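Local structure of FAA hydrolase family protein (Pseudomonas aeruginosa, 6J5Y) at residues Gln19-Arg24 with Gly196-Thr201; Val23-Cys28 with Arg189-Arg194; Asp167-Asp172 with Thr201-Gly206. The protein probably catalyses the hydrolysis of fumarylpyruvate, as a fumarylacetoacetate hydrolase superfamily member that binds manganese and pyruvate. All blocks are in the same frame, centred on the assembly; numbering follows the deposited sequence.

Contact 1 (Gln19-Arg24 with Gly196-Thr201); sequences QTFPVR and GDLVFT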
loop_
_atom_site.group_PDB
_atom_site.type_symbol
_atom_site.label_atom_id
_atom_site.label_comp_id
_atom_site.label_asym_id
_atom_site.label_seq_id
_atom_site.Cartn_x
_atom_site.Cartn_y
_atom_site.Cartn_z
ATOM N N GLN A 19 -18.650 -10.830 4.010
ATOM C CA GLN A 19 -17.393 -11.508 4.413
ATOM C C GLN A 19 -16.220 -10.524 4.382
ATOM O O GLN A 19 -16.219 -9.626 3.531
ATOM C CB GLN A 19 -17.136 -12.690 3.488
ATOM C CG GLN A 19 -18.231 -13.731 3.602
ATOM C CD GLN A 19 -17.818 -15.001 2.912
ATOM O OE1 GLN A 19 -17.413 -15.966 3.556
ATOM N NE2 GLN A 19 -17.903 -14.989 1.594
ATOM N N THR A 20 -15.237 -10.737 5.260
ATOM C CA THR A 20 -14.015 -9.903 5.368
ATOM C C THR A 20 -12.774 -10.734 5.004
ATOM O O THR A 20 -12.787 -11.966 5.136
ATOM C CB THR A 20 -13.906 -9.278 6.767
ATOM O OG1 THR A 20 -13.793 -10.337 7.716
ATOM C CG2 THR A 20 -15.061 -8.365 7.138
ATOM N N PHE A 21 -11.702 -10.063 4.612
ATOM C CA PHE A 21 -10.429 -10.683 4.168
ATOM C C PHE A 21 -9.401 -10.483 5.275
ATOM O O PHE A 21 -8.955 -9.354 5.493
ATOM C CB PHE A 21 -9.977 -10.036 2.862
ATOM C CG PHE A 21 -8.744 -10.656 2.259
ATOM C CD1 PHE A 21 -7.474 -10.249 2.661
ATOM C CD2 PHE A 21 -8.853 -11.632 1.289
ATOM C CE1 PHE A 21 -6.338 -10.823 2.105
ATOM C CE2 PHE A 21 -7.717 -12.200 0.734
ATOM C CZ PHE A 21 -6.469 -11.788 1.133
ATOM N N PRO A 22 -9.068 -11.524 6.061
ATOM C CA PRO A 22 -8.130 -11.406 7.185
ATOM C C PRO A 22 -6.689 -11.200 6.711
ATOM O O PRO A 22 -6.217 -11.996 5.974
ATOM C CB PRO A 22 -8.243 -12.740 7.916
ATOM C CG PRO A 22 -8.668 -13.687 6.853
ATOM C CD PRO A 22 -9.537 -12.883 5.911
ATOM N N VAL A 23 -6.047 -10.149 7.198
ATOM C CA VAL A 23 -4.671 -9.779 6.767
ATOM C C VAL A 23 -3.603 -10.579 7.503
ATOM O O VAL A 23 -3.685 -10.683 8.700
ATOM C CB VAL A 23 -4.440 -8.280 6.968
ATOM C CG1 VAL A 23 -3.043 -7.858 6.564
ATOM C CG2 VAL A 23 -5.481 -7.495 6.204
ATOM N N ARG A 24 -2.624 -11.074 6.758
ATOM C CA ARG A 24 -1.502 -11.829 7.332
ATOM C C ARG A 24 -0.236 -10.967 7.382
ATOM O O ARG A 24 0.004 -10.433 8.408
ATOM C CB ARG A 24 -1.288 -13.133 6.576
ATOM C CG ARG A 24 -0.220 -14.022 7.180
ATOM C CD ARG A 24 -0.058 -15.270 6.353
ATOM N NE ARG A 24 1.116 -16.015 6.710
ATOM C CZ ARG A 24 2.330 -15.828 6.247
ATOM N NH1 ARG A 24 3.302 -16.599 6.680
ATOM N NH2 ARG A 24 2.583 -14.868 5.384
ATOM N N GLY A 196 -3.928 -14.137 2.708
ATOM C CA GLY A 196 -4.026 -13.031 3.674
ATOM C C GLY A 196 -2.959 -11.982 3.455
ATOM O O GLY A 196 -3.140 -10.858 3.950
ATOM N N ASP A 197 -1.854 -12.344 2.798
ATOM C CA ASP A 197 -0.729 -11.407 2.569
ATOM C C ASP A 197 -1.232 -10.273 1.676
ATOM O O ASP A 197 -2.085 -10.543 0.768
ATOM C CB ASP A 197 0.483 -12.106 1.953
ATOM C CG ASP A 197 1.300 -12.984 2.881
ATOM O OD1 ASP A 197 1.011 -13.026 4.113
ATOM O OD2 ASP A 197 2.199 -13.677 2.350
ATOM N N LEU A 198 -0.776 -9.041 1.933
ATOM C CA LEU A 198 -1.086 -7.884 1.053
ATOM C C LEU A 198 0.223 -7.418 0.447
ATOM O O LEU A 198 1.285 -7.567 1.128
ATOM C CB LEU A 198 -1.726 -6.728 1.827
ATOM C CG LEU A 198 -2.948 -7.064 2.674
ATOM C CD1 LEU A 198 -3.508 -5.793 3.306
ATOM C CD2 LEU A 198 -4.019 -7.735 1.812
ATOM N N VAL A 199 0.155 -6.940 -0.791
ATOM C CA VAL A 199 1.313 -6.267 -1.440
ATOM C C VAL A 199 0.865 -4.868 -1.852
ATOM O O VAL A 199 0.008 -4.763 -2.721
ATOM C CB VAL A 199 1.856 -7.051 -2.642
ATOM C CG1 VAL A 199 3.132 -6.405 -3.200
ATOM C CG2 VAL A 199 2.055 -8.510 -2.304
ATOM N N PHE A 200 1.442 -3.852 -1.210
ATOM C CA PHE A 200 1.432 -2.437 -1.632
ATOM C C PHE A 200 2.482 -2.320 -2.751
ATOM O O PHE A 200 3.654 -2.564 -2.489
ATOM C CB PHE A 200 1.715 -1.541 -0.420
ATOM C CG PHE A 200 0.548 -1.297 0.505
ATOM C CD1 PHE A 200 -0.067 -2.351 1.168
ATOM C CD2 PHE A 200 0.083 -0.008 0.742
ATOM C CE1 PHE A 200 -1.140 -2.123 2.022
ATOM C CE2 PHE A 200 -0.978 0.216 1.610
ATOM C CZ PHE A 200 -1.583 -0.836 2.253
ATOM N N THR A 201 2.062 -2.030 -3.973
ATOM C CA THR A 201 2.905 -2.166 -5.182
ATOM C C THR A 201 3.757 -0.920 -5.438
ATOM O O THR A 201 4.494 -0.932 -6.455
ATOM C CB THR A 201 2.019 -2.482 -6.381
ATOM O OG1 THR A 201 1.026 -1.463 -6.510
ATOM C CG2 THR A 201 1.371 -3.842 -6.223
HETATM O O HOH W 1 4.355 -14.112 3.366
#
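Arg24 and Asp197 lie side by side and point the same way, so the extended arginine runs alongside the shorter acid and reaches it again with its tip. With CG anti to the backbone N (chi1 -175°), the aliphatic part passes OD1 closely, CD lying 3.3 Å from Asp197 OD1. NH2 then turns in to make a salt bridge of 2.7 Å to that same OD1. The carboxylate oxygen sits in the guanidinium plane and offers its syn lone pair, although the two flat groups are turned 45° apart. OD1 also accepts Arg25 N and OD2 accepts Arg194 N, two backbone N-H groups that help fix the rotation of the carboxylate. Gly196 precedes it, and its carbonyl O receives Arg24 N at 2.9 Å, with Val23 CA adding a C-H...O contact at 3.4 Å. This is the entry to the parallel pairing of strands 198-200 and 26-30 in the large mixed sheet of the FAH fold, continued by a backbone bond between Leu198 and Arg25; the short strand 20-22, paired with strand 11-13, leads into it. Gly196 itself has positive phi, and a side chain there would run into Pro22 O as well as the carbonyl of the residue before. Phe21 packs its ring on the glycine, CE1 coming obliquely to 3.6 Å from Gly196 CA. The same CE1 touches Leu198 CD2 at 3.9 Å. The other branch of the leucine, CD1, meets Val23, whose side chain crosses it at about a right angle: both valine methyls touch CD1, and CG1 does so at 3.9 Å. Leu12 of strand 11-13 also packs against Phe21, Val23 and Leu198, joining the two sheets through apolar side chains.

Contact 2 (Val23-Cys28 with Arg189-Arg194); sequences VRRVYC and RFFELR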
loop_
_atom_site.group_PDB
_atom_site.type_symbol
_atom_site.label_atom_id
_atom_site.label_comp_id
_atom_site.label_asym_id
_atom_site.label_seq_id
_atom_site.Cartn_x
_atom_site.Cartn_y
_atom_site.Cartn_z
ATOM N N VAL A 23 -6.047 -10.149 7.198
ATOM C CA VAL A 23 -4.671 -9.779 6.767
ATOM C C VAL A 23 -3.603 -10.579 7.503
ATOM O O VAL A 23 -3.685 -10.683 8.700
ATOM C CB VAL A 23 -4.440 -8.280 6.968
ATOM C CG1 VAL A 23 -3.043 -7.858 6.564
ATOM C CG2 VAL A 23 -5.481 -7.495 6.204
ATOM N N ARG A 24 -2.624 -11.074 6.758
ATOM C CA ARG A 24 -1.502 -11.829 7.332
ATOM C C ARG A 24 -0.236 -10.967 7.382
ATOM O O ARG A 24 0.004 -10.433 8.408
ATOM C CB ARG A 24 -1.288 -13.133 6.576
ATOM C CG ARG A 24 -0.220 -14.022 7.180
ATOM C CD ARG A 24 -0.058 -15.270 6.353
ATOM N NE ARG A 24 1.116 -16.015 6.710
ATOM C CZ ARG A 24 2.330 -15.828 6.247
ATOM N NH1 ARG A 24 3.302 -16.599 6.680
ATOM N NH2 ARG A 24 2.583 -14.868 5.384
ATOM N N ARG A 25 0.513 -10.853 6.297
ATOM C CA ARG A 25 1.718 -9.983 6.298
ATOM C C ARG A 25 1.455 -8.812 5.350
ATOM O O ARG A 25 0.662 -8.958 4.451
ATOM C CB ARG A 25 2.979 -10.695 5.820
ATOM C CG ARG A 25 3.526 -11.730 6.785
ATOM C CD ARG A 25 4.929 -12.149 6.432
ATOM N NE ARG A 25 5.388 -13.232 7.257
ATOM C CZ ARG A 25 6.441 -13.982 6.997
ATOM N NH1 ARG A 25 7.177 -13.763 5.927
ATOM N NH2 ARG A 25 6.753 -14.958 7.812
ATOM N N VAL A 26 2.198 -7.725 5.510
ATOM C CA VAL A 26 2.002 -6.560 4.616
ATOM C C VAL A 26 3.341 -6.235 3.971
ATOM O O VAL A 26 4.252 -5.866 4.662
ATOM C CB VAL A 26 1.343 -5.364 5.311
ATOM C CG1 VAL A 26 1.126 -4.229 4.341
ATOM C CG2 VAL A 26 0.037 -5.784 5.949
ATOM N N TYR A 27 3.401 -6.495 2.680
ATOM C CA TYR A 27 4.627 -6.288 1.884
ATOM C C TYR A 27 4.404 -4.999 1.130
ATOM O O TYR A 27 3.254 -4.753 0.725
ATOM C CB TYR A 27 4.872 -7.452 0.930
ATOM C CG TYR A 27 5.222 -8.760 1.592
ATOM C CD1 TYR A 27 6.464 -8.953 2.173
ATOM C CD2 TYR A 27 4.295 -9.779 1.686
ATOM C CE1 TYR A 27 6.807 -10.156 2.769
ATOM C CE2 TYR A 27 4.630 -10.994 2.259
ATOM C CZ TYR A 27 5.879 -11.179 2.825
ATOM O OH TYR A 27 6.182 -12.379 3.400
ATOM N N CYS A 28 5.475 -4.242 0.937
ATOM C CA CYS A 28 5.437 -2.950 0.233
ATOM C C CYS A 28 6.588 -2.958 -0.761
ATOM O O CYS A 28 7.688 -3.492 -0.415
ATOM C CB CYS A 28 5.542 -1.770 1.195
ATOM S SG CYS A 28 4.266 -1.718 2.478
ATOM N N ARG A 189 10.415 -15.330 -4.123
ATOM C CA ARG A 189 11.816 -15.837 -4.020
ATOM C C ARG A 189 12.342 -15.689 -2.583
ATOM O O ARG A 189 13.130 -16.531 -2.188
ATOM C CB ARG A 189 12.780 -15.069 -4.926
ATOM C CG ARG A 189 12.574 -15.349 -6.404
ATOM C CD ARG A 189 13.523 -14.545 -7.292
ATOM N NE ARG A 189 13.195 -14.810 -8.696
ATOM C CZ ARG A 189 13.740 -14.209 -9.744
ATOM N NH1 ARG A 189 14.665 -13.287 -9.577
ATOM N NH2 ARG A 189 13.352 -14.532 -10.966
ATOM N N PHE A 190 11.942 -14.620 -1.874
ATOM C CA PHE A 190 12.476 -14.226 -0.546
ATOM C C PHE A 190 11.623 -14.716 0.631
ATOM O O PHE A 190 12.171 -14.824 1.764
ATOM C CB PHE A 190 12.611 -12.709 -0.512
ATOM C CG PHE A 190 13.657 -12.226 -1.474
ATOM C CD1 PHE A 190 15.000 -12.243 -1.132
ATOM C CD2 PHE A 190 13.303 -11.794 -2.740
ATOM C CE1 PHE A 190 15.964 -11.810 -2.028
ATOM C CE2 PHE A 190 14.267 -11.360 -3.631
ATOM C CZ PHE A 190 15.595 -11.342 -3.262
ATOM N N PHE A 191 10.324 -14.952 0.402
ATOM C CA PHE A 191 9.332 -15.320 1.446
ATOM C C PHE A 191 8.330 -16.296 0.831
ATOM O O PHE A 191 7.981 -16.139 -0.362
ATOM C CB PHE A 191 8.563 -14.092 1.948
ATOM C CG PHE A 191 9.403 -12.886 2.292
ATOM C CD1 PHE A 191 10.007 -12.763 3.542
ATOM C CD2 PHE A 191 9.597 -11.872 1.363
ATOM C CE1 PHE A 191 10.780 -11.652 3.851
ATOM C CE2 PHE A 191 10.370 -10.770 1.671
ATOM C CZ PHE A 191 10.965 -10.664 2.911
ATOM N N GLU A 192 7.822 -17.242 1.617
ATOM C CA GLU A 192 6.655 -18.040 1.178
ATOM C C GLU A 192 5.407 -17.153 1.265
ATOM O O GLU A 192 5.011 -16.773 2.361
ATOM C CB GLU A 192 6.471 -19.292 2.030
ATOM C CG GLU A 192 5.336 -20.149 1.523
ATOM C CD GLU A 192 5.065 -21.385 2.353
ATOM O OE1 GLU A 192 5.698 -21.530 3.418
ATOM O OE2 GLU A 192 4.200 -22.164 1.960
ATOM N N LEU A 193 4.757 -16.856 0.143
ATOM C CA LEU A 193 3.517 -16.055 0.211
ATOM C C LEU A 193 2.416 -16.976 0.732
ATOM O O LEU A 193 2.516 -18.185 0.551
ATOM C CB LEU A 193 3.188 -15.454 -1.155
ATOM C CG LEU A 193 4.270 -14.548 -1.730
ATOM C CD1 LEU A 193 3.795 -13.912 -3.028
ATOM C CD2 LEU A 193 4.695 -13.481 -0.727
ATOM N N ARG A 194 1.470 -16.422 1.464
ATOM C CA ARG A 194 0.348 -17.209 2.042
ATOM C C ARG A 194 -0.930 -16.416 1.859
ATOM O O ARG A 194 -0.889 -15.191 1.687
ATOM C CB ARG A 194 0.603 -17.479 3.535
ATOM C CG ARG A 194 1.820 -18.343 3.814
ATOM C CD ARG A 194 1.655 -19.771 3.353
ATOM N NE ARG A 194 0.588 -20.398 4.121
ATOM C CZ ARG A 194 -0.256 -21.310 3.661
ATOM N NH1 ARG A 194 -0.232 -21.678 2.391
ATOM N NH2 ARG A 194 -1.173 -21.814 4.466
HETATM O O HOH W 1 4.355 -14.112 3.366
#
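Tyr27 lays the CE1 side of its ring over one face of Phe191, off toward the rim, with CE1 3.6 Å from Phe191 CD2. The planes are tilted 42°, so the pair is oblique, and the phenol oxygen comes to 3.3 Å from Phe191 CB. On its other flank, Tyr27 CE2 meets Leu193 CD2 at 3.9 Å.

Cationic groups add a second kind of contact. Arg194 sets its CG over the centre of the Arg24 guanidinium, 3.5 Å from CZ, then bends at chi2 and chi3, which leads its own guanidinium away from that of Arg24. The Arg24 tip remains engaged by Asp197. Arg25 brings the edge of its guanidinium beside Phe191 CD1.

Polar links are few. Arg25 NH1 bonds Tyr27 OH at 3.0 Å, and one water joins Arg24 NH2 (2.8 Å) to Glu192 O (2.9 Å); its approach to Tyr27 OH is too short to be trusted.

The whole cluster seats the turn after helix 180-190 against the start of strand 26-30: Leu187 of the helix packs on both Tyr27 and Leu193, while Cys53 of strand 50-54 touches the tyrosine from the neighbouring strand.

Contact 3 (Asp167-Asp172 with Thr201-Gly206); sequences DRQRSD and TGTPEG. With PYR (pyruvic acid), chain B.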
loop_
_atom_site.group_PDB
_atom_site.type_symbol
_atom_site.label_atom_id
_atom_site.label_comp_id
_atom_site.label_asym_id
_atom_site.label_seq_id
_atom_site.Cartn_x
_atom_site.Cartn_y
_atom_site.Cartn_z
ATOM N N ASP A 167 -5.107 17.872 -7.252
ATOM C CA ASP A 167 -4.417 16.638 -7.695
ATOM C C ASP A 167 -2.963 16.746 -7.244
ATOM O O ASP A 167 -2.382 17.842 -7.345
ATOM C CB ASP A 167 -4.561 16.397 -9.199
ATOM C CG ASP A 167 -5.977 15.998 -9.557
ATOM O OD1 ASP A 167 -6.564 15.189 -8.796
ATOM O OD2 ASP A 167 -6.494 16.512 -10.577
ATOM N N ARG A 168 -2.441 15.658 -6.697
ATOM C CA ARG A 168 -1.047 15.560 -6.210
ATOM C C ARG A 168 -0.381 14.393 -6.944
ATOM O O ARG A 168 0.755 14.562 -7.405
ATOM C CB ARG A 168 -1.072 15.468 -4.683
ATOM C CG ARG A 168 -1.868 16.581 -4.009
ATOM C CD ARG A 168 -1.321 17.994 -4.177
ATOM N NE ARG A 168 0.012 18.064 -3.614
ATOM C CZ ARG A 168 0.289 18.324 -2.339
ATOM N NH1 ARG A 168 1.545 18.325 -1.932
ATOM N NH2 ARG A 168 -0.661 18.664 -1.487
ATOM N N GLN A 169 -1.088 13.273 -7.108
ATOM C CA GLN A 169 -0.592 12.103 -7.877
ATOM C C GLN A 169 -1.633 11.690 -8.912
ATOM O O GLN A 169 -2.823 11.607 -8.581
ATOM C CB GLN A 169 -0.269 10.929 -6.952
ATOM C CG GLN A 169 0.639 11.320 -5.807
ATOM C CD GLN A 169 0.987 10.120 -4.966
ATOM O OE1 GLN A 169 0.211 9.715 -4.094
ATOM N NE2 GLN A 169 2.142 9.531 -5.246
ATOM N N ARG A 170 -1.166 11.470 -10.134
ATOM C CA ARG A 170 -1.968 10.965 -11.271
ATOM C C ARG A 170 -1.027 10.198 -12.195
ATOM O O ARG A 170 -0.132 10.813 -12.804
ATOM C CB ARG A 170 -2.670 12.094 -12.025
ATOM C CG ARG A 170 -3.528 11.589 -13.180
ATOM C CD ARG A 170 -4.652 12.543 -13.535
ATOM N NE ARG A 170 -5.451 12.905 -12.364
ATOM C CZ ARG A 170 -6.521 12.242 -11.899
ATOM N NH1 ARG A 170 -6.983 11.158 -12.503
ATOM N NH2 ARG A 170 -7.145 12.690 -10.827
ATOM N N SER A 171 -1.197 8.887 -12.241
ATOM C CA SER A 171 -0.426 7.980 -13.115
ATOM C C SER A 171 -1.330 6.819 -13.488
ATOM O O SER A 171 -2.562 6.953 -13.320
ATOM C CB SER A 171 0.843 7.537 -12.432
ATOM O OG SER A 171 1.556 6.616 -13.246
ATOM N N ASP A 172 -0.731 5.712 -13.914
ATOM C CA ASP A 172 -1.437 4.478 -14.323
ATOM C C ASP A 172 -0.655 3.275 -13.788
ATOM O O ASP A 172 0.595 3.256 -13.921
ATOM C CB ASP A 172 -1.605 4.402 -15.842
ATOM C CG ASP A 172 -2.702 3.435 -16.220
ATOM O OD1 ASP A 172 -2.512 2.223 -16.018
ATOM O OD2 ASP A 172 -3.770 3.910 -16.640
ATOM N N THR A 201 2.062 -2.030 -3.973
ATOM C CA THR A 201 2.905 -2.166 -5.182
ATOM C C THR A 201 3.757 -0.920 -5.438
ATOM O O THR A 201 4.494 -0.932 -6.455
ATOM C CB THR A 201 2.019 -2.482 -6.381
ATOM O OG1 THR A 201 1.026 -1.463 -6.510
ATOM C CG2 THR A 201 1.371 -3.842 -6.223
ATOM N N GLY A 202 3.665 0.110 -4.601
ATOM C CA GLY A 202 4.500 1.325 -4.715
ATOM C C GLY A 202 3.696 2.528 -5.171
ATOM O O GLY A 202 2.529 2.365 -5.617
ATOM N N THR A 203 4.300 3.708 -5.118
ATOM C CA THR A 203 3.585 4.983 -5.355
ATOM C C THR A 203 4.172 5.732 -6.553
ATOM O O THR A 203 5.387 5.784 -6.752
ATOM C CB THR A 203 3.561 5.819 -4.077
ATOM O OG1 THR A 203 2.502 6.766 -4.230
ATOM C CG2 THR A 203 4.894 6.476 -3.763
ATOM N N PRO A 204 3.293 6.326 -7.392
ATOM C CA PRO A 204 3.739 7.143 -8.514
ATOM C C PRO A 204 4.313 8.458 -7.976
ATOM O O PRO A 204 4.385 8.640 -6.772
ATOM C CB PRO A 204 2.484 7.312 -9.388
ATOM C CG PRO A 204 1.305 7.075 -8.453
ATOM C CD PRO A 204 1.825 6.272 -7.280
ATOM N N GLU A 205 4.787 9.312 -8.880
ATOM C CA GLU A 205 5.416 10.612 -8.542
ATOM C C GLU A 205 4.352 11.515 -7.897
ATOM O O GLU A 205 3.180 11.241 -8.072
ATOM C CB GLU A 205 6.041 11.229 -9.805
ATOM C CG GLU A 205 5.041 11.724 -10.842
ATOM C CD GLU A 205 4.394 10.687 -11.754
ATOM O OE1 GLU A 205 4.579 9.470 -11.507
ATOM O OE2 GLU A 205 3.707 11.095 -12.725
ATOM N N GLY A 206 4.759 12.565 -7.189
ATOM C CA GLY A 206 3.849 13.581 -6.641
ATOM C C GLY A 206 3.580 13.401 -5.161
ATOM O O GLY A 206 2.656 14.042 -4.665
HETATM C C PYR B . 7.490 3.778 -2.543
HETATM O O PYR B . 6.272 3.513 -2.614
HETATM O OXT PYR B . 8.166 4.075 -3.556
HETATM C CA PYR B . 8.043 3.670 -1.361
HETATM O O3 PYR B . 7.333 3.269 -0.430
HETATM C CB PYR B . 9.481 3.962 -1.047
HETATM O O HOH W 2 1.784 10.703 -10.175
#
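Gln169 reaches from its strand into the 201-206 loop, and its amide nitrogen meets three oxygens of that loop at once. The one firm bond runs from NE2 to Thr203 OG1, 3.0 Å long and tilted 15° from the amide plane. Pro204 O at 2.9 Å from NE2 is badly angled and Glu205 O is long at 3.5 Å from NE2, so both bonds are weak. The side chain is extended beyond CG and crosses that of Thr203 at about a right angle. Its OE1 accepts Ile83 N, while Thr203 OG1 is also bonded to Ile83 O; with both ends of the amide engaged, its flip is fixed.

Strand 166-172 is an outer strand of a five-stranded mixed sheet, and here it carries a classic beta bulge, Arg168 and Gln169 both facing Leu161 of strand 158-163. Beside the bulge Gly206 presses close, its CA making a C-H...O contact of 3.3 Å to Arg168 O. Its phi is positive, and any CB would collide with that oxygen. Further along, Ser171 CB abuts Pro204 CB at 3.5 Å, tighter than usual, and a water links Arg170 N to Glu205 O.

On the side of Thr203 away from the glutamine lies the pyruvate. OG1 anti to the backbone N (chi1 -160°) leaves CG2 turned to the ligand, 3.5 Å from PYR O, and Thr203 N gives the same oxygen a weak bond of 3.2 Å. Arg31 N and Lys134 NZ are also hydrogen-bonded to the pyruvate, and Gly202 N is bonded to Glu84, a ligand of the manganese.

Contacts 1 and 2 share Val23 and Arg24 and lie about 10 Å apart between centres. They are tied by strand pairing: Tyr27 N is 2.8 Å from Leu198 O, and Tyr27 O is 2.8 Å from Phe200 N, both probable hydrogen bonds. Contact 3 is on the other side of the chain's centre, with its centre about 22 Å from that of contact 1 and 23 Å from that of contact 2. Strand 198-200 of contact 1 runs on into the 201-206 loop of contact 3, and Thr201 belongs to both. Only contact 3 holds pocket residues: the Thr203 side chain is about 4 Å from the manganese, against about 12 Å for that of Leu198 and 11 Å for that of Tyr27.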